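Local coordinates for protein SeqA (Vibrio cholerae, PDB 3SK7) that acts as a negative regulator of replication initiation, probably binding pairs of hemimethylated GATC sequences at the origin so that each chromosome is copied once per cell cycle, at residues T33-R36 with S41-E44; P72-I75 with F80-I83. All blocks are in the same frame, centred on the assembly; numbering follows the deposited sequence.

Interaction 1 (T33-R36 with S41-E44); sequences TLHR and SFSE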
loop_
_atom_site.group_PDB
_atom_site.type_symbol
_atom_site.label_atom_id
_atom_site.label_comp_id
_atom_site.label_asym_id
_atom_site.label_seq_id
_atom_site.Cartn_x
_atom_site.Cartn_y
_atom_site.Cartn_z
ATOM N N THR A 33 6.987 0.623 0.402
ATOM C CA THR A 33 7.958 -0.354 -0.076
ATOM C C THR A 33 7.663 -0.773 -1.516
ATOM O O THR A 33 8.573 -0.915 -2.332
ATOM C CB THR A 33 8.006 -1.574 0.830
ATOM O OG1 THR A 33 8.414 -1.186 2.146
ATOM C CG2 THR A 33 9.000 -2.603 0.305
ATOM N N LEU A 34 6.386 -0.969 -1.825
ATOM C CA LEU A 34 5.992 -1.318 -3.188
ATOM C C LEU A 34 6.429 -0.237 -4.147
ATOM O O LEU A 34 6.921 -0.523 -5.255
ATOM C CB LEU A 34 4.480 -1.540 -3.276
ATOM C CG LEU A 34 3.984 -2.830 -2.625
ATOM C CD1 LEU A 34 2.492 -2.777 -2.475
ATOM C CD2 LEU A 34 4.362 -4.044 -3.420
ATOM N N HIS A 35 6.244 1.017 -3.744
ATOM C CA HIS A 35 6.685 2.123 -4.580
ATOM C C HIS A 35 8.201 2.155 -4.761
ATOM O O HIS A 35 8.703 2.419 -5.854
ATOM C CB HIS A 35 6.194 3.441 -3.996
ATOM C CG HIS A 35 6.668 4.660 -4.732
ATOM N ND1 HIS A 35 7.811 5.325 -4.392
ATOM C CD2 HIS A 35 6.126 5.312 -5.786
ATOM C CE1 HIS A 35 7.968 6.369 -5.212
ATOM N NE2 HIS A 35 6.960 6.377 -6.057
ATOM N N ARG A 36 8.929 1.913 -3.685
ATOM C CA ARG A 36 10.378 1.844 -3.741
ATOM C C ARG A 36 10.862 0.768 -4.704
ATOM O O ARG A 36 11.816 0.982 -5.481
ATOM C CB ARG A 36 10.938 1.564 -2.343
ATOM C CG ARG A 36 12.448 1.489 -2.317
ATOM C CD ARG A 36 12.997 1.510 -0.898
ATOM N NE ARG A 36 12.568 0.372 -0.095
ATOM C CZ ARG A 36 13.061 -0.865 -0.204
ATOM N NH1 ARG A 36 12.614 -1.839 0.590
ATOM N NH2 ARG A 36 13.993 -1.141 -1.119
ATOM N N SER A 41 5.512 0.853 -11.963
ATOM C CA SER A 41 4.466 -0.141 -11.823
ATOM C C SER A 41 3.462 0.269 -10.729
ATOM O O SER A 41 2.243 0.161 -10.888
ATOM C CB SER A 41 5.119 -1.478 -11.502
ATOM O OG SER A 41 4.155 -2.476 -11.422
ATOM N N PHE A 42 4.000 0.761 -9.618
ATOM C CA PHE A 42 3.167 1.231 -8.507
ATOM C C PHE A 42 2.282 2.390 -8.949
ATOM O O PHE A 42 1.071 2.414 -8.648
ATOM C CB PHE A 42 4.029 1.663 -7.327
ATOM C CG PHE A 42 3.244 2.122 -6.139
ATOM C CD1 PHE A 42 2.917 3.463 -5.978
ATOM C CD2 PHE A 42 2.847 1.219 -5.164
ATOM C CE1 PHE A 42 2.207 3.867 -4.882
ATOM C CE2 PHE A 42 2.152 1.644 -4.052
ATOM C CZ PHE A 42 1.836 2.952 -3.911
ATOM N N SER A 43 2.882 3.347 -9.666
ATOM C CA SER A 43 2.151 4.512 -10.156
ATOM C C SER A 43 0.989 4.075 -11.042
ATOM O O SER A 43 -0.155 4.553 -10.882
ATOM C CB SER A 43 3.082 5.445 -10.928
ATOM O OG SER A 43 2.376 6.580 -11.415
ATOM N N GLU A 44 1.270 3.174 -11.974
ATOM C CA GLU A 44 0.217 2.723 -12.880
ATOM C C GLU A 44 -0.906 2.049 -12.089
ATOM O O GLU A 44 -2.098 2.249 -12.357
ATOM C CB GLU A 44 0.748 1.753 -13.946
ATOM C CG GLU A 44 -0.267 1.482 -15.071
ATOM C CD GLU A 44 -1.333 0.444 -14.726
ATOM O OE1 GLU A 44 -1.105 -0.455 -13.866
ATOM O OE2 GLU A 44 -2.430 0.546 -15.329
#
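Phe42 and His35 meet because both side chains swing back beside their own carbonyl carbons. In Phe42 CG is anti to the backbone N (chi1 -178°), which sends the benzene ring across to the helix of 33-36. The helix backbone sets CB of His35 over that ring, and the same torsion (chi1 176°) carries the imidazole toward its CD1 edge. The CB of His35 stands over the Phe42 face as a CH-pi contact, 3.9 Å from the ring centroid. The imidazole then turns its edge to the same ring in an offset T-shaped pair. The two planes are nearly perpendicular, at 87°. The touching edge atom is CD2 of His35, 3.7 Å from CD1 of Phe42.

On its CD2 side the Phe42 ring meets the backbone of the first helix and Leu34. Leu34 CB lies 3.7 Å from Phe42 CD2, and the backbone N of His35 is equally close to that carbon. The backbones approach most closely here, with the CA atoms of His35 and Phe42 5.3 Å apart. No hydrogen bond crosses the contact.

Leu34 also packs on Phe104 and on Met8 of helix 3-12, while His35 reaches Thr78 and Pro79. The arrangement is a contact between consecutive helices, 23-37 and 39-47, joined by a very short connection. Phe42 of the second packs on Leu34 and His35 of the first, within the SeqA C-terminal domain.

Interaction 2 (P72-I75 with F80-I83); sequences PKAI and FWVI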
loop_
_atom_site.group_PDB
_atom_site.type_symbol
_atom_site.label_atom_id
_atom_site.label_comp_id
_atom_site.label_asym_id
_atom_site.label_seq_id
_atom_site.Cartn_x
_atom_site.Cartn_y
_atom_site.Cartn_z
ATOM N N PRO A 72 -7.552 11.253 4.034
ATOM C CA PRO A 72 -6.375 10.967 3.223
ATOM C C PRO A 72 -5.078 11.159 4.012
ATOM O O PRO A 72 -4.957 12.103 4.811
ATOM C CB PRO A 72 -6.488 11.978 2.087
ATOM C CG PRO A 72 -7.395 13.009 2.564
ATOM C CD PRO A 72 -8.339 12.363 3.479
ATOM N N LYS A 73 -4.116 10.284 3.747
ATOM C CA LYS A 73 -2.792 10.374 4.349
ATOM C C LYS A 73 -1.699 10.192 3.294
ATOM O O LYS A 73 -1.845 9.390 2.368
ATOM C CB LYS A 73 -2.657 9.295 5.425
ATOM C CG LYS A 73 -1.451 9.418 6.328
ATOM C CD LYS A 73 -1.485 8.329 7.401
ATOM C CE LYS A 73 -0.541 8.625 8.546
ATOM N NZ LYS A 73 -0.692 7.604 9.617
ATOM N N ALA A 74 -0.586 10.896 3.455
ATOM C CA ALA A 74 0.530 10.768 2.551
ATOM C C ALA A 74 1.240 9.458 2.768
ATOM O O ALA A 74 1.463 9.044 3.918
ATOM C CB ALA A 74 1.488 11.925 2.743
ATOM N N ILE A 75 1.557 8.793 1.661
ATOM C CA ILE A 75 2.363 7.584 1.720
ATOM C C ILE A 75 3.837 7.970 1.784
ATOM O O ILE A 75 4.376 8.561 0.873
ATOM C CB ILE A 75 2.113 6.680 0.514
ATOM C CG1 ILE A 75 0.641 6.315 0.440
ATOM C CG2 ILE A 75 2.924 5.406 0.620
ATOM C CD1 ILE A 75 0.243 5.606 -0.864
ATOM N N PHE A 80 2.420 10.093 -3.411
ATOM C CA PHE A 80 1.029 9.661 -3.380
ATOM C C PHE A 80 0.358 9.770 -2.020
ATOM O O PHE A 80 1.036 9.848 -0.982
ATOM C CB PHE A 80 0.923 8.224 -3.931
ATOM C CG PHE A 80 1.418 8.092 -5.342
ATOM C CD1 PHE A 80 0.725 8.661 -6.404
ATOM C CD2 PHE A 80 2.612 7.463 -5.627
ATOM C CE1 PHE A 80 1.184 8.555 -7.696
ATOM C CE2 PHE A 80 3.065 7.374 -6.941
ATOM C CZ PHE A 80 2.341 7.937 -7.957
ATOM N N TRP A 81 -0.973 9.752 -2.049
ATOM C CA TRP A 81 -1.866 9.817 -0.912
ATOM C C TRP A 81 -2.852 8.673 -1.028
ATOM O O TRP A 81 -3.153 8.208 -2.141
ATOM C CB TRP A 81 -2.657 11.132 -0.921
ATOM C CG TRP A 81 -1.804 12.345 -0.630
ATOM C CD1 TRP A 81 -0.842 12.896 -1.430
ATOM C CD2 TRP A 81 -1.831 13.124 0.560
ATOM N NE1 TRP A 81 -0.263 13.979 -0.798
ATOM C CE2 TRP A 81 -0.847 14.129 0.430
ATOM C CE3 TRP A 81 -2.582 13.071 1.730
ATOM C CZ2 TRP A 81 -0.608 15.071 1.427
ATOM C CZ3 TRP A 81 -2.352 14.013 2.703
ATOM C CH2 TRP A 81 -1.371 14.995 2.551
ATOM N N VAL A 82 -3.343 8.210 0.125
ATOM C CA VAL A 82 -4.317 7.123 0.162
ATOM C C VAL A 82 -5.403 7.407 1.180
ATOM O O VAL A 82 -5.151 8.060 2.186
ATOM C CB VAL A 82 -3.613 5.779 0.449
ATOM C CG1 VAL A 82 -2.979 5.745 1.838
ATOM C CG2 VAL A 82 -4.546 4.613 0.297
ATOM N N ILE A 83 -6.621 6.962 0.906
ATOM C CA ILE A 83 -7.696 7.091 1.868
ATOM C C ILE A 83 -7.520 6.080 3.018
ATOM O O ILE A 83 -7.090 4.939 2.812
ATOM C CB ILE A 83 -9.082 6.987 1.226
ATOM C CG1 ILE A 83 -9.377 5.571 0.754
ATOM C CG2 ILE A 83 -9.205 7.979 0.065
ATOM C CD1 ILE A 83 -10.797 5.404 0.263
#
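Lys73 and Val82 are an antiparallel hydrogen-bonded pair at the middle of this contact. Lys73 N donates to Val82 O at 2.9 Å, and Val82 N returns a bond of the same length to Lys73 O. A third backbone bond runs from Ile75 N to Phe80 O, also 2.9 Å and close to straight (167° at the hydrogen). Two CA-H...O contacts lie beside this ladder. One joins Pro72 CA to Val82 O, and the other joins Trp81 CA to Lys73 O.

The aromatic contact is on the face that carries Ala74 and Trp81, a non-hydrogen-bonded pair. Trp81 CG is anti to its carbonyl carbon (chi1 -70°), and the indole lies across the neighbouring strand. Ala74 CB sits over the centre of the six-membered ring, 3.9 Å from its centroid, as a CH-pi contact. The ring also presses on the backbone, with Trp81 CE3 3.4 Å from Ala74 N. Pro72 meets the indole at its edge.

Apolar contacts gather around Ile75, next to Val82, which points to the face shared with Lys73. Ile75 CG1 lies 3.9 Å from Val82 CG1, the two side chains crossing at about a right angle. The CD1 of Ile75 reaches on to Phe80 CB, at 4.1 Å.

The two strands form a beta hairpin, and Thr78 OG1 in its turn is hydrogen-bonded to Ile75 O and Phe80 N. Strand 81-82 is central in the small antiparallel sheet, pairing on its other edge with strand 56-57. Ile75 and Val82 pack on helix 23-37, at Leu31 and Met28 respectively, whereas Pro72 and Trp81 both rest on Leu63 of helix 60-66.

The two contacts follow one another along the chain, with centres about 14 Å apart, and they touch through the ring of Phe80. Phe80 CD2 lies 3.7 Å from Phe42 CE1. Phe80 CE2 is 3.9 Å from His35 CD2, so the same ring meets both partners of the aromatic pair in interaction 1. Ser43 OG also packs against Phe80 CZ, at 3.7 Å. Helix 23-37 is common ground: its residues 33-36 take part in interaction 1, and earlier residues, Met28 and Leu31, pack against Val82 and Ile75 of interaction 2. Together the contacts join the paired helices 23-37 and 39-47 to the small sheet within the SeqA C-terminal domain.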